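Local coordinates for protein 4-alpha-glucanotransferase (Aquifex aeolicus, PDB 1TZ7) that belongs to the amylomaltase family of glucanotransferases, built on a (beta/alpha)8 barrel elaborated with helical insertions and a small antiparallel sheet, at residues R153-A156 and L157-A160; R194-F197 and H198-V201; S374-I377 and E378-F381; T401-H404 and D405-P408. All blocks are in the same frame, centred on the assembly; numbering follows the deposited sequence.

How the interactions relate
Interactions 1 and 2 lie on two packed helices, 149-165 and 192-218, with centres about 8 Å apart. Ala156 of the first meets Phe195 and Val199 of the second. Interactions 3 and 4 lie on the other side of the chain's centre, with centres about 10 Å apart. Interaction 3 spans the end of strand 373-376 and the turn after it; interaction 4 lies in the loop after the neighbouring strand 397-400. Glu378 touches Ser402, Leu406 and Pro407. The first three contacts are largely buried, interaction 4 partly so. In the helices, aromatic faces take methyl and methylene groups one turn on. In the loops, short turns carry the bonds. Interaction 3 adds apolar packing, interaction 4 a hydroxyl and a carboxylate.

Interaction 1: residues R153-A156 and L157-A160; sequences RDYA and LYMA
Met159 lies across one face of the Tyr155 ring, one helical turn further along. Its CG does the touching. This carbon sits 3.8 Å from the centroid of the Tyr155 ring, 20° off the ring normal, and is displaced toward the hydroxyl end. The CG of Met159 is 3.6 Å from CZ of Tyr155, a CH-pi contact. The sulfur stands further out. SD of Met159 is 3.6 Å from OH of Tyr155 and approaches the ring obliquely, as a Met-aromatic contact. With CG of Tyr155 opposite its backbone N (chi1 176°), the ring leans up the helix toward Met159. The methionine chain bends at both chi2 and chi3, which leaves SD near the hydroxyl end of the ring while CG covers the face. Tyr158 keeps more distance: its CD2 is 4.4 Å from CD1 of Tyr155. The carbonyl O of Tyr155 lies near the plane of the Tyr158 ring, at its edge. O of Tyr155 also accepts the backbone hydrogen bond from Met159 N, 2.9 Å long, one of the i to i+4 bonds of the helix. On another side of the helix, CB of Leu157 rests 3.3 Å from O of Arg153. The contact belongs to helix 149-165. Leu157 packs on helix 181-190, while Ala156 and Met159 face helix 192-218. Asp154 turns to a salt bridge with Arg179. Tyr155 and Tyr158 reach the loop at Asn81, and Tyr158 also touches Ala236 of helix 236-240.

Interaction 2: residues R194-F197 and H198-V201; sequences RFYF and HVFV
The Phe197 ring points its edge at one face of His198, a T-shaped pair with centroids of the two rings 5.0 Å apart and planes at 72°. CD2 of Phe197 stands 3.6 Å from CE1 of His198. One face of Phe197 receives a methyl: CG2 of Val201 is 4.0 Å from the centroid of the Phe197 ring, toward its rim. Phe195 is covered in the same way, with CG1 of Val199 4.0 Å from the centroid of the Phe195 ring. The edge of Phe195 meets CD2 of Tyr196, and its own CD2 lies over a face of the Tyr196 ring. Val199 thus serves two rings, since its CG2 is 3.9 Å from CD1 of Tyr196. His198 also lays CD2 3.1 Å from O of Arg194. Helix 149-165 covers part of this surface through Ala156 and Met159. Apart from the helix backbone bonds, the packing is mostly apolar, and the polar side chains find partners on other helices. Arg194 forms a salt bridge with Glu129, Tyr196 OH is hydrogen-bonded to Glu142, and NE2 of His198 makes a weak hydrogen bond to Glu163. Glu163 may favour a protonated imidazole, and Arg194, which also lies near that carboxylate, may offset this.

Interaction 3: residues S374-I377 and E378-F381; sequences SRVI and EFAF
Ile377 and Phe381 meet at the tight, buried side of this turn. O of Ile377 accepts the hydrogen bond from Ala380 N at 3.1 Å. CB of Ala380 is also 3.1 Å from O of Ile377, and CE1 of Phe381 lies 3.4 Å from O of Ile377. CG1 of Ile377 reaches CE1 of Phe381 at 4.1 Å and CB of Ala380 at 4.2 Å. With CG1 set opposite the backbone N (chi1 -162°), the isoleucine extends toward Leu441, Leu444 and Val445 of helix 437-447. A second bond precedes the first: Phe379 N to Val376 O, 3.0 Å long. Two successive i to i+3 bonds fit the 3-10 turn here. Both donors stand well above the carbonyl planes they address. Glu378 is buried too and lies alongside Val376, with CB of Glu378 4.0 Å from CG1 of Val376. The looser side is that of Phe379, which is partly exposed. Its CD1 comes to 4.0 Å from CB of Val376, obliquely to the ring. The chemistry is therefore divided. Backbone bonds turn the chain as it leaves strand 373-376, and apolar groups fill the inner side. The extended Glu378 lays OE2 close to O of Pro407, which may mean that the acid is protonated.

Interaction 4: residues T401-H404 and D405-P408; sequences TSTH and DLPP
Thr403 and Leu406 close a type I beta turn through the backbone bond from Leu406 N to Thr403 O, 3.1 Å long. The donor sits 58° out of the carbonyl plane. A side-chain bond supports the turn. Thr403 OG1 accepts Asp405 N at 3.4 Å, a weak bond that forms an ST turn. It is possible because OG1 lies between the backbone N and the carbonyl carbon (chi1 70°). CD2 of Leu406 also packs 3.7 Å from OG1 of Thr403. Ser402 is a lighter contact, its CB 3.9 Å from Pro407 O. The flat groups pair differently. His404 and Asp405 point the same way, and the carboxylate lies over one ring face. OD2 of Asp405 is 3.6 Å from CE1 of His404, with the two planes 34° apart. Each has a further partner: Asp405 OD1 is hydrogen-bonded to Asn470, and the His404 ring meets Tyr78. The turn lies just beyond the C-terminal end of barrel strand 397-400. Thr403 and Leu406 rest on Val376 of the adjacent strand 373-376. Ser402 OG is hydrogen-bonded to Asp459 of helix 457-460, and Pro408 takes the N-cap position of helix 409-414.

Interaction 1: residues R153-A156 and L157-A160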
loop_
_atom_site.group_PDB
_atom_site.type_symbol
_atom_site.label_atom_id
_atom_site.label_comp_id
_atom_site.label_asym_id
_atom_site.label_seq_id
_atom_site.Cartn_x
_atom_site.Cartn_y
_atom_site.Cartn_z
ATOM N N ARG A 153 16.557 -12.764 -6.538
ATOM C CA ARG A 153 17.252 -13.348 -7.691
ATOM C C ARG A 153 16.391 -13.223 -8.935
ATOM O O ARG A 153 16.877 -12.867 -10.007
ATOM C CB ARG A 153 17.581 -14.827 -7.437
ATOM C CG ARG A 153 18.697 -15.054 -6.427
ATOM C CD ARG A 153 18.592 -16.384 -5.667
ATOM N NE ARG A 153 19.897 -17.022 -5.482
ATOM C CZ ARG A 153 20.828 -16.610 -4.613
ATOM N NH1 ARG A 153 21.983 -17.259 -4.522
ATOM N NH2 ARG A 153 20.606 -15.551 -3.838
ATOM N N ASP A 154 15.104 -13.511 -8.781
ATOM C CA ASP A 154 14.169 -13.477 -9.886
ATOM C C ASP A 154 13.859 -12.043 -10.308
ATOM O O ASP A 154 13.706 -11.766 -11.485
ATOM C CB ASP A 154 12.877 -14.198 -9.508
ATOM C CG ASP A 154 13.041 -15.701 -9.473
ATOM O OD1 ASP A 154 12.593 -16.330 -8.495
ATOM O OD2 ASP A 154 13.605 -16.337 -10.375
ATOM N N TYR A 155 13.764 -11.134 -9.337
ATOM C CA TYR A 155 13.364 -9.763 -9.627
ATOM C C TYR A 155 14.477 -9.007 -10.332
ATOM O O TYR A 155 14.242 -8.343 -11.328
ATOM C CB TYR A 155 12.965 -9.015 -8.361
ATOM C CG TYR A 155 12.636 -7.559 -8.628
ATOM C CD1 TYR A 155 11.469 -7.202 -9.295
ATOM C CD2 TYR A 155 13.506 -6.546 -8.240
ATOM C CE1 TYR A 155 11.165 -5.872 -9.556
ATOM C CE2 TYR A 155 13.213 -5.210 -8.494
ATOM C CZ TYR A 155 12.040 -4.880 -9.153
ATOM O OH TYR A 155 11.747 -3.556 -9.408
ATOM N N ALA A 156 15.688 -9.113 -9.804
ATOM C CA ALA A 156 16.837 -8.409 -10.369
ATOM C C ALA A 156 17.159 -8.906 -11.789
ATOM O O ALA A 156 17.599 -8.134 -12.641
ATOM C CB ALA A 156 18.035 -8.573 -9.476
ATOM N N LEU A 157 16.938 -10.195 -12.029
ATOM C CA LEU A 157 17.123 -10.767 -13.361
ATOM C C LEU A 157 15.992 -10.329 -14.293
ATOM O O LEU A 157 16.216 -10.045 -15.458
ATOM C CB LEU A 157 17.175 -12.294 -13.281
ATOM C CG LEU A 157 17.442 -13.031 -14.596
ATOM C CD1 LEU A 157 18.791 -12.634 -15.176
ATOM C CD2 LEU A 157 17.369 -14.536 -14.387
ATOM N N TYR A 158 14.784 -10.283 -13.757
ATOM C CA TYR A 158 13.619 -9.790 -14.491
ATOM C C TYR A 158 13.861 -8.363 -14.990
ATOM O O TYR A 158 13.560 -8.042 -16.132
ATOM C CB TYR A 158 12.383 -9.852 -13.579
ATOM C CG TYR A 158 11.174 -9.054 -14.029
ATOM C CD1 TYR A 158 10.190 -9.633 -14.827
ATOM C CD2 TYR A 158 10.994 -7.737 -13.619
ATOM C CE1 TYR A 158 9.067 -8.911 -15.223
ATOM C CE2 TYR A 158 9.872 -7.004 -14.010
ATOM C CZ TYR A 158 8.916 -7.595 -14.809
ATOM O OH TYR A 158 7.806 -6.873 -15.197
ATOM N N MET A 159 14.428 -7.523 -14.127
ATOM C CA MET A 159 14.669 -6.119 -14.462
ATOM C C MET A 159 15.807 -5.971 -15.474
ATOM O O MET A 159 15.797 -5.059 -16.289
ATOM C CB MET A 159 15.003 -5.318 -13.199
ATOM C CG MET A 159 13.830 -5.156 -12.227
ATOM S SD MET A 159 12.457 -4.225 -12.921
ATOM C CE MET A 159 13.159 -2.565 -12.999
ATOM N N ALA A 160 16.783 -6.873 -15.408
ATOM C CA ALA A 160 17.958 -6.809 -16.290
ATOM C C ALA A 160 17.605 -7.232 -17.716
ATOM O O ALA A 160 18.129 -6.678 -18.685
ATOM C CB ALA A 160 19.071 -7.678 -15.745
#

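Interaction 2: residues R194-F197 and H198-V201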
loop_
_atom_site.group_PDB
_atom_site.type_symbol
_atom_site.label_atom_id
_atom_site.label_comp_id
_atom_site.label_asym_id
_atom_site.label_seq_id
_atom_site.Cartn_x
_atom_site.Cartn_y
_atom_site.Cartn_z
ATOM N N ARG A 194 24.404 -5.831 -14.735
ATOM C CA ARG A 194 23.081 -5.214 -14.647
ATOM C C ARG A 194 22.241 -5.883 -13.556
ATOM O O ARG A 194 21.465 -5.223 -12.860
ATOM C CB ARG A 194 22.358 -5.317 -15.993
ATOM C CG ARG A 194 22.936 -4.422 -17.073
ATOM C CD ARG A 194 22.443 -2.992 -17.012
ATOM N NE ARG A 194 23.255 -2.168 -16.117
ATOM C CZ ARG A 194 22.776 -1.174 -15.364
ATOM N NH1 ARG A 194 21.479 -0.871 -15.386
ATOM N NH2 ARG A 194 23.599 -0.483 -14.583
ATOM N N PHE A 195 22.402 -7.195 -13.417
ATOM C CA PHE A 195 21.730 -7.951 -12.368
ATOM C C PHE A 195 22.066 -7.358 -11.005
ATOM O O PHE A 195 21.179 -7.108 -10.193
ATOM C CB PHE A 195 22.148 -9.431 -12.429
ATOM C CG PHE A 195 21.782 -10.227 -11.198
ATOM C CD1 PHE A 195 20.506 -10.759 -11.050
ATOM C CD2 PHE A 195 22.720 -10.456 -10.198
ATOM C CE1 PHE A 195 20.174 -11.496 -9.924
ATOM C CE2 PHE A 195 22.389 -11.193 -9.070
ATOM C CZ PHE A 195 21.118 -11.710 -8.934
ATOM N N TYR A 196 23.350 -7.117 -10.773
ATOM C CA TYR A 196 23.822 -6.696 -9.462
ATOM C C TYR A 196 23.508 -5.222 -9.177
ATOM O O TYR A 196 23.464 -4.809 -8.020
ATOM C CB TYR A 196 25.326 -6.953 -9.324
ATOM C CG TYR A 196 25.653 -8.312 -8.745
ATOM C CD1 TYR A 196 25.407 -8.594 -7.405
ATOM C CD2 TYR A 196 26.196 -9.316 -9.536
ATOM C CE1 TYR A 196 25.700 -9.840 -6.866
ATOM C CE2 TYR A 196 26.493 -10.568 -9.008
ATOM C CZ TYR A 196 26.242 -10.821 -7.671
ATOM O OH TYR A 196 26.532 -12.055 -7.141
ATOM N N PHE A 197 23.288 -4.434 -10.232
ATOM C CA PHE A 197 22.815 -3.060 -10.057
ATOM C C PHE A 197 21.430 -3.066 -9.432
ATOM O O PHE A 197 21.128 -2.247 -8.576
ATOM C CB PHE A 197 22.773 -2.306 -11.396
ATOM C CG PHE A 197 21.956 -1.032 -11.348
ATOM C CD1 PHE A 197 22.480 0.127 -10.778
ATOM C CD2 PHE A 197 20.659 -0.998 -11.855
ATOM C CE1 PHE A 197 21.725 1.303 -10.725
ATOM C CE2 PHE A 197 19.903 0.176 -11.802
ATOM C CZ PHE A 197 20.440 1.323 -11.236
ATOM N N HIS A 198 20.593 -3.998 -9.868
ATOM C CA HIS A 198 19.210 -4.049 -9.419
ATOM C C HIS A 198 19.068 -4.631 -8.022
ATOM O O HIS A 198 18.152 -4.267 -7.291
ATOM C CB HIS A 198 18.354 -4.804 -10.426
ATOM C CG HIS A 198 18.150 -4.049 -11.693
ATOM N ND1 HIS A 198 17.553 -2.808 -11.723
ATOM C CD2 HIS A 198 18.504 -4.329 -12.969
ATOM C CE1 HIS A 198 17.528 -2.364 -12.965
ATOM N NE2 HIS A 198 18.099 -3.269 -13.742
ATOM N N VAL A 199 19.980 -5.522 -7.634
ATOM C CA VAL A 199 20.015 -5.977 -6.237
ATOM C C VAL A 199 20.559 -4.861 -5.338
ATOM O O VAL A 199 20.097 -4.682 -4.225
ATOM C CB VAL A 199 20.856 -7.314 -6.031
ATOM C CG1 VAL A 199 20.816 -8.188 -7.272
ATOM C CG2 VAL A 199 22.275 -7.009 -5.625
ATOM N N PHE A 200 21.534 -4.106 -5.854
ATOM C CA PHE A 200 22.095 -2.956 -5.131
ATOM C C PHE A 200 21.019 -1.917 -4.823
ATOM O O PHE A 200 20.986 -1.360 -3.733
ATOM C CB PHE A 200 23.227 -2.307 -5.946
ATOM C CG PHE A 200 23.611 -0.925 -5.469
ATOM C CD1 PHE A 200 24.428 -0.759 -4.359
ATOM C CD2 PHE A 200 23.150 0.209 -6.133
ATOM C CE1 PHE A 200 24.781 0.514 -3.918
ATOM C CE2 PHE A 200 23.500 1.480 -5.695
ATOM C CZ PHE A 200 24.315 1.631 -4.587
ATOM N N VAL A 201 20.142 -1.662 -5.791
ATOM C CA VAL A 201 19.043 -0.714 -5.596
ATOM C C VAL A 201 18.094 -1.208 -4.493
ATOM O O VAL A 201 17.669 -0.437 -3.637
ATOM C CB VAL A 201 18.240 -0.488 -6.919
ATOM C CG1 VAL A 201 16.936 0.254 -6.645
ATOM C CG2 VAL A 201 19.082 0.277 -7.924
#

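Interaction 3: residues S374-I377 and E378-F381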
loop_
_atom_site.group_PDB
_atom_site.type_symbol
_atom_site.label_atom_id
_atom_site.label_comp_id
_atom_site.label_asym_id
_atom_site.label_seq_id
_atom_site.Cartn_x
_atom_site.Cartn_y
_atom_site.Cartn_z
ATOM N N SER A 374 -12.560 -2.852 8.638
ATOM C CA SER A 374 -12.338 -1.425 8.451
ATOM C C SER A 374 -13.677 -0.677 8.534
ATOM O O SER A 374 -14.695 -1.152 8.044
ATOM C CB SER A 374 -11.674 -1.165 7.085
ATOM O OG SER A 374 -10.364 -1.704 7.042
ATOM N N ARG A 375 -13.660 0.489 9.166
ATOM C CA ARG A 375 -14.798 1.407 9.126
ATOM C C ARG A 375 -14.319 2.823 8.827
ATOM O O ARG A 375 -13.210 3.199 9.175
ATOM C CB ARG A 375 -15.556 1.389 10.454
ATOM C CG ARG A 375 -16.035 0.016 10.884
ATOM C CD ARG A 375 -17.228 -0.505 10.098
ATOM N NE ARG A 375 -17.476 -1.915 10.387
ATOM C CZ ARG A 375 -18.182 -2.365 11.432
ATOM N NH1 ARG A 375 -18.341 -3.668 11.610
ATOM N NH2 ARG A 375 -18.734 -1.514 12.294
ATOM N N VAL A 376 -15.173 3.598 8.178
ATOM C CA VAL A 376 -14.816 4.935 7.722
ATOM C C VAL A 376 -15.969 5.874 8.024
ATOM O O VAL A 376 -17.074 5.679 7.539
ATOM C CB VAL A 376 -14.515 4.950 6.189
ATOM C CG1 VAL A 376 -13.962 6.307 5.759
ATOM C CG2 VAL A 376 -13.531 3.843 5.826
ATOM N N ILE A 377 -15.713 6.892 8.834
ATOM C CA ILE A 377 -16.791 7.760 9.316
ATOM C C ILE A 377 -17.393 8.600 8.186
ATOM O O ILE A 377 -18.521 9.081 8.294
ATOM C CB ILE A 377 -16.295 8.666 10.462
ATOM C CG1 ILE A 377 -17.487 9.235 11.235
ATOM C CG2 ILE A 377 -15.418 9.792 9.921
ATOM C CD1 ILE A 377 -17.157 9.660 12.620
ATOM N N GLU A 378 -16.641 8.761 7.100
ATOM C CA GLU A 378 -17.149 9.442 5.901
ATOM C C GLU A 378 -18.358 8.704 5.277
ATOM O O GLU A 378 -19.170 9.312 4.582
ATOM C CB GLU A 378 -16.032 9.579 4.862
ATOM C CG GLU A 378 -16.324 10.593 3.782
ATOM C CD GLU A 378 -15.134 10.859 2.896
ATOM O OE1 GLU A 378 -15.207 10.536 1.693
ATOM O OE2 GLU A 378 -14.123 11.396 3.400
ATOM N N PHE A 379 -18.456 7.398 5.532
ATOM C CA PHE A 379 -19.570 6.574 5.018
ATOM C C PHE A 379 -20.761 6.514 5.999
ATOM O O PHE A 379 -21.716 5.781 5.767
ATOM C CB PHE A 379 -19.092 5.134 4.748
ATOM C CG PHE A 379 -18.082 5.011 3.619
ATOM C CD1 PHE A 379 -17.275 3.881 3.525
ATOM C CD2 PHE A 379 -17.948 6.010 2.655
ATOM C CE1 PHE A 379 -16.351 3.750 2.497
ATOM C CE2 PHE A 379 -17.023 5.878 1.626
ATOM C CZ PHE A 379 -16.226 4.744 1.550
ATOM N N ALA A 380 -20.699 7.281 7.087
ATOM C CA ALA A 380 -21.583 7.042 8.243
ATOM C C ALA A 380 -22.947 7.739 8.129
ATOM O O ALA A 380 -23.882 7.404 8.859
ATOM C CB ALA A 380 -20.890 7.460 9.531
ATOM N N PHE A 381 -23.061 8.699 7.218
ATOM C CA PHE A 381 -24.194 9.633 7.240
ATOM C C PHE A 381 -25.046 9.581 5.960
ATOM O O PHE A 381 -25.797 10.517 5.665
ATOM C CB PHE A 381 -23.689 11.046 7.506
ATOM C CG PHE A 381 -22.847 11.148 8.729
ATOM C CD1 PHE A 381 -21.461 11.200 8.637
ATOM C CD2 PHE A 381 -23.432 11.154 9.985
ATOM C CE1 PHE A 381 -20.681 11.274 9.775
ATOM C CE2 PHE A 381 -22.654 11.230 11.126
ATOM C CZ PHE A 381 -21.279 11.289 11.021
#

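Interaction 4: residues T401-H404 and D405-P408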
loop_
_atom_site.group_PDB
_atom_site.type_symbol
_atom_site.label_atom_id
_atom_site.label_comp_id
_atom_site.label_asym_id
_atom_site.label_seq_id
_atom_site.Cartn_x
_atom_site.Cartn_y
_atom_site.Cartn_z
ATOM N N THR A 401 -11.013 8.200 9.616
ATOM C CA THR A 401 -11.746 9.399 9.220
ATOM C C THR A 401 -12.040 9.318 7.738
ATOM O O THR A 401 -13.186 9.436 7.310
ATOM C CB THR A 401 -10.928 10.691 9.535
ATOM O OG1 THR A 401 -9.625 10.609 8.951
ATOM C CG2 THR A 401 -10.662 10.824 11.029
ATOM N N SER A 402 -10.990 9.110 6.957
ATOM C CA SER A 402 -11.125 8.835 5.536
ATOM C C SER A 402 -9.902 8.057 5.054
ATOM O O SER A 402 -8.961 7.822 5.822
ATOM C CB SER A 402 -11.284 10.147 4.747
ATOM O OG SER A 402 -10.176 11.001 4.942
ATOM N N THR A 403 -9.920 7.641 3.795
ATOM C CA THR A 403 -8.805 6.877 3.230
ATOM C C THR A 403 -8.287 7.519 1.968
ATOM O O THR A 403 -8.831 8.510 1.484
ATOM C CB THR A 403 -9.231 5.417 2.921
ATOM O OG1 THR A 403 -10.137 5.393 1.805
ATOM C CG2 THR A 403 -10.036 4.812 4.079
ATOM N N HIS A 404 -7.235 6.933 1.431
ATOM C CA HIS A 404 -6.583 7.449 0.256
ATOM C C HIS A 404 -7.432 7.308 -1.030
ATOM O O HIS A 404 -7.146 7.948 -2.033
ATOM C CB HIS A 404 -5.264 6.753 0.080
ATOM C CG HIS A 404 -5.378 5.284 -0.201
ATOM N ND1 HIS A 404 -6.028 4.390 0.609
ATOM C CD2 HIS A 404 -4.902 4.577 -1.207
ATOM C CE1 HIS A 404 -5.934 3.182 0.073
ATOM N NE2 HIS A 404 -5.258 3.276 -1.019
ATOM N N ASP A 405 -8.467 6.471 -0.982
ATOM C CA ASP A 405 -9.396 6.321 -2.120
ATOM C C ASP A 405 -10.539 7.347 -2.060
ATOM O O ASP A 405 -11.389 7.381 -2.934
ATOM C CB ASP A 405 -9.984 4.910 -2.142
ATOM C CG ASP A 405 -8.976 3.870 -2.554
ATOM O OD1 ASP A 405 -8.207 4.127 -3.510
ATOM O OD2 ASP A 405 -8.879 2.766 -1.984
ATOM N N LEU A 406 -10.541 8.168 -1.020
ATOM C CA LEU A 406 -11.660 9.054 -0.735
ATOM C C LEU A 406 -11.183 10.483 -0.716
ATOM O O LEU A 406 -10.004 10.746 -0.497
ATOM C CB LEU A 406 -12.260 8.711 0.629
ATOM C CG LEU A 406 -13.402 7.688 0.683
ATOM C CD1 LEU A 406 -13.250 6.606 -0.369
ATOM C CD2 LEU A 406 -13.472 7.076 2.070
ATOM N N PRO A 407 -12.099 11.421 -0.919
ATOM C CA PRO A 407 -11.807 12.821 -0.632
ATOM C C PRO A 407 -11.570 12.990 0.860
ATOM O O PRO A 407 -12.201 12.288 1.648
ATOM C CB PRO A 407 -13.082 13.564 -1.088
ATOM C CG PRO A 407 -14.136 12.523 -1.255
ATOM C CD PRO A 407 -13.472 11.213 -1.405
ATOM N N PRO A 408 -10.663 13.876 1.251
ATOM C CA PRO A 408 -10.528 14.236 2.661
ATOM C C PRO A 408 -11.844 14.775 3.196
ATOM O O PRO A 408 -12.640 15.318 2.425
ATOM C CB PRO A 408 -9.444 15.327 2.649
ATOM C CG PRO A 408 -8.685 15.093 1.388
ATOM C CD PRO A 408 -9.698 14.595 0.400
#